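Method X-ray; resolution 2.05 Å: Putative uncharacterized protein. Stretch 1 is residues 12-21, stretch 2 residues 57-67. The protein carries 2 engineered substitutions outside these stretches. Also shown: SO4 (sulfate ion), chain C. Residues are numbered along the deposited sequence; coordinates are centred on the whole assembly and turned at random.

Stretch 1 12-21: INIILENSLS
Stretch 2, residues 57-67: SSEGHIRAAAG

Two helices of one chain cross almost at right angles. The helix through residues 12-18 begins earlier in the chain, whereas 60-67 open a helix that runs on; their N-to-C directions differ by 87°, the axes approach to 9.5 Å, and the register is set by L16 and I62, whose CA atoms lie 6.4 Å apart. Phi/psi values stay near -65/-40 through most of both helices, psi easing to -31° at I12 and H61, -29° at N18 and -22° at S19; L20 turns to -104/4 and S21 to -66/139, while S58 and E59 are extended (psi 159° and 152°). E59 occupies the N-cap position, its O accepting from R63 N at 3.1 Å; the regular i to i+4 bonds follow, from A64 N to G60 O (2.8 Å) through G67 N to R63 O (2.9 Å).

Apolar packing centres on L16 (chi1 m, chi2 t), whose CA-to-CB bond points toward the second helix. Its CD1 meets A66 CB at 3.6 Å and I62 CG2 at 3.9 Å, and its CD2 lies 4.3 Å from A65 CB. L16 thus lies against A65 and A66, whose side chains are single methyls. L20 (m, t) extends the patch, with CD1 4.4 Å from A65 CB.

Carbon-to-oxygen contacts add to this. L16 CD1 lies 3.6 Å from I62 O, a van der Waals contact with the backbone. I62 (m, m) leaves its backbone sideways, yet its CD1 reaches E17 OE1 at 3.3 Å and N13 O at 4.0 Å.

The polar link is a hydrogen bond from H61 NE2 to E17 OE1, 3.1 Å and 161°. E17 (t, p, chi3 68°) and H61 (p, chi2 -86°) both start sideways and bring their ends together, the carboxylate oxygen meeting the ring edge near its plane. Sulfate O2 also lies at the edge, accepting from H61 ND1 at a very short 2.4 Å and from H61 N at 3.1 Å. With both ring nitrogens donating, H61 connects E17 to the anion.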

# COMPACT_ATOMS: atom_id res chain seq x y z
N ILE A 12 23.28 -35.56 -10.13
CA ILE A 12 22.89 -34.31 -9.49
C ILE A 12 23.10 -33.13 -10.45
O ILE A 12 22.34 -32.16 -10.43
CB ILE A 12 23.66 -34.07 -8.16
CG1 ILE A 12 23.04 -32.92 -7.36
CG2 ILE A 12 25.14 -33.83 -8.40
CD1 ILE A 12 21.60 -33.16 -6.94
N ASN A 13 24.11 -33.23 -11.32
CA ASN A 13 24.36 -32.20 -12.32
C ASN A 13 23.20 -32.08 -13.30
O ASN A 13 22.78 -30.97 -13.65
CB ASN A 13 25.66 -32.49 -13.08
CG ASN A 13 26.87 -32.55 -12.16
OD1 ASN A 13 26.73 -32.66 -10.95
ND2 ASN A 13 28.06 -32.48 -12.75
N ILE A 14 22.69 -33.22 -13.74
CA ILE A 14 21.57 -33.25 -14.67
C ILE A 14 20.27 -32.84 -13.98
O ILE A 14 19.45 -32.13 -14.58
CB ILE A 14 21.42 -34.64 -15.30
CG1 ILE A 14 22.62 -34.94 -16.20
CG2 ILE A 14 20.13 -34.75 -16.10
CD1 ILE A 14 22.54 -36.28 -16.90
N ILE A 15 20.08 -33.25 -12.74
CA ILE A 15 18.89 -32.85 -11.99
C ILE A 15 18.89 -31.34 -11.77
O ILE A 15 17.83 -30.70 -11.83
CB ILE A 15 18.79 -33.55 -10.61
CG1 ILE A 15 18.96 -35.07 -10.76
CG2 ILE A 15 17.46 -33.24 -9.94
CD1 ILE A 15 18.02 -35.70 -11.75
N LEU A 16 20.06 -30.77 -11.51
CA LEU A 16 20.19 -29.33 -11.31
C LEU A 16 20.02 -28.57 -12.62
O LEU A 16 19.40 -27.50 -12.64
CB LEU A 16 21.54 -28.99 -10.69
CG LEU A 16 21.75 -29.38 -9.23
CD1 LEU A 16 23.18 -29.07 -8.80
CD2 LEU A 16 20.75 -28.68 -8.32
N GLU A 17 20.58 -29.10 -13.69
CA GLU A 17 20.44 -28.49 -15.01
C GLU A 17 18.97 -28.48 -15.41
O GLU A 17 18.46 -27.48 -15.92
CB GLU A 17 21.28 -29.23 -16.05
CG GLU A 17 21.36 -28.52 -17.39
CD GLU A 17 22.07 -27.19 -17.31
OE1 GLU A 17 23.30 -27.18 -17.07
OE2 GLU A 17 21.41 -26.14 -17.48
N ASN A 18 18.29 -29.59 -15.17
CA ASN A 18 16.85 -29.69 -15.41
C ASN A 18 16.08 -28.78 -14.46
O ASN A 18 14.99 -28.31 -14.78
CB ASN A 18 16.38 -31.13 -15.26
CG ASN A 18 16.90 -32.03 -16.35
OD1 ASN A 18 17.13 -31.59 -17.48
ND2 ASN A 18 17.08 -33.31 -16.03
N SER A 19 16.64 -28.55 -13.28
CA SER A 19 16.02 -27.67 -12.30
C SER A 19 15.99 -26.23 -12.80
O SER A 19 15.18 -25.42 -12.35
CB SER A 19 16.75 -27.75 -10.95
OG SER A 19 16.16 -26.88 -10.00
N LEU A 20 16.88 -25.91 -13.74
CA LEU A 20 16.94 -24.58 -14.32
C LEU A 20 16.34 -24.56 -15.72
O LEU A 20 16.38 -23.53 -16.41
CB LEU A 20 18.39 -24.08 -14.38
CG LEU A 20 19.11 -23.85 -13.05
CD1 LEU A 20 20.36 -23.01 -13.27
CD2 LEU A 20 18.19 -23.19 -12.03
N SER A 21 15.78 -25.69 -16.14
CA SER A 21 15.23 -25.83 -17.48
C SER A 21 14.01 -24.94 -17.70
O SER A 21 13.16 -24.81 -16.82
CB SER A 21 14.85 -27.28 -17.76
OG SER A 21 14.14 -27.40 -18.98
N SER A 57 35.32 -28.71 -10.80
CA SER A 57 35.26 -29.23 -12.16
C SER A 57 33.91 -28.96 -12.82
O SER A 57 33.72 -29.22 -14.00
CB SER A 57 35.55 -30.74 -12.17
OG SER A 57 36.86 -31.01 -11.69
N SER A 58 32.98 -28.42 -12.03
CA SER A 58 31.64 -28.14 -12.53
C SER A 58 31.49 -26.69 -12.98
O SER A 58 32.26 -25.82 -12.57
CB SER A 58 30.60 -28.46 -11.45
OG SER A 58 30.62 -29.83 -11.11
N GLU A 59 30.50 -26.44 -13.83
CA GLU A 59 30.21 -25.09 -14.29
C GLU A 59 29.65 -24.25 -13.15
O GLU A 59 29.03 -24.78 -12.23
CB GLU A 59 29.22 -25.10 -15.46
CG GLU A 59 29.71 -25.86 -16.68
CD GLU A 59 28.82 -25.64 -17.89
OE1 GLU A 59 28.65 -24.47 -18.30
OE2 GLU A 59 28.27 -26.63 -18.43
N GLY A 60 29.87 -22.94 -13.22
CA GLY A 60 29.46 -22.03 -12.17
C GLY A 60 27.97 -22.04 -11.88
O GLY A 60 27.56 -22.00 -10.71
N HIS A 61 27.15 -22.10 -12.92
CA HIS A 61 25.71 -22.03 -12.75
C HIS A 61 25.16 -23.30 -12.10
O HIS A 61 24.17 -23.25 -11.37
CB HIS A 61 25.01 -21.77 -14.09
CG HIS A 61 25.13 -22.90 -15.07
ND1 HIS A 61 26.21 -23.03 -15.92
CD2 HIS A 61 24.30 -23.93 -15.35
CE1 HIS A 61 26.04 -24.11 -16.67
NE2 HIS A 61 24.89 -24.67 -16.35
N ILE A 62 25.82 -24.43 -12.35
CA ILE A 62 25.45 -25.68 -11.69
C ILE A 62 25.77 -25.60 -10.20
O ILE A 62 24.95 -25.95 -9.36
CB ILE A 62 26.17 -26.89 -12.31
CG1 ILE A 62 25.75 -27.08 -13.77
CG2 ILE A 62 25.87 -28.15 -11.51
CD1 ILE A 62 24.26 -27.27 -13.95
N ARG A 63 26.98 -25.13 -9.90
CA ARG A 63 27.43 -25.00 -8.52
C ARG A 63 26.56 -24.03 -7.74
O ARG A 63 26.23 -24.28 -6.58
CB ARG A 63 28.89 -24.54 -8.49
CG ARG A 63 29.84 -25.48 -9.21
CD ARG A 63 31.25 -24.92 -9.24
NE ARG A 63 31.86 -24.87 -7.92
CZ ARG A 63 33.07 -24.40 -7.68
NH1 ARG A 63 33.81 -23.92 -8.67
NH2 ARG A 63 33.55 -24.39 -6.44
N ALA A 64 26.21 -22.91 -8.38
CA ALA A 64 25.33 -21.93 -7.76
C ALA A 64 23.98 -22.55 -7.45
O ALA A 64 23.45 -22.39 -6.36
CB ALA A 64 25.17 -20.71 -8.67
N ALA A 65 23.44 -23.28 -8.43
CA ALA A 65 22.17 -23.98 -8.28
C ALA A 65 22.20 -24.94 -7.10
O ALA A 65 21.25 -25.01 -6.32
CB ALA A 65 21.83 -24.73 -9.55
N ALA A 66 23.31 -25.66 -6.97
CA ALA A 66 23.50 -26.59 -5.86
C ALA A 66 23.52 -25.85 -4.53
O ALA A 66 22.89 -26.28 -3.56
CB ALA A 66 24.79 -27.38 -6.04
N GLY A 67 24.23 -24.73 -4.50
CA GLY A 67 24.35 -23.93 -3.30
C GLY A 67 23.03 -23.32 -2.88
O GLY A 67 22.71 -23.25 -1.69
S SO4 C . 28.33 -20.41 -16.32
O1 SO4 C . 27.09 -20.12 -17.04
O2 SO4 C . 28.28 -21.77 -15.80
O3 SO4 C . 29.46 -20.29 -17.23
O4 SO4 C . 28.49 -19.46 -15.23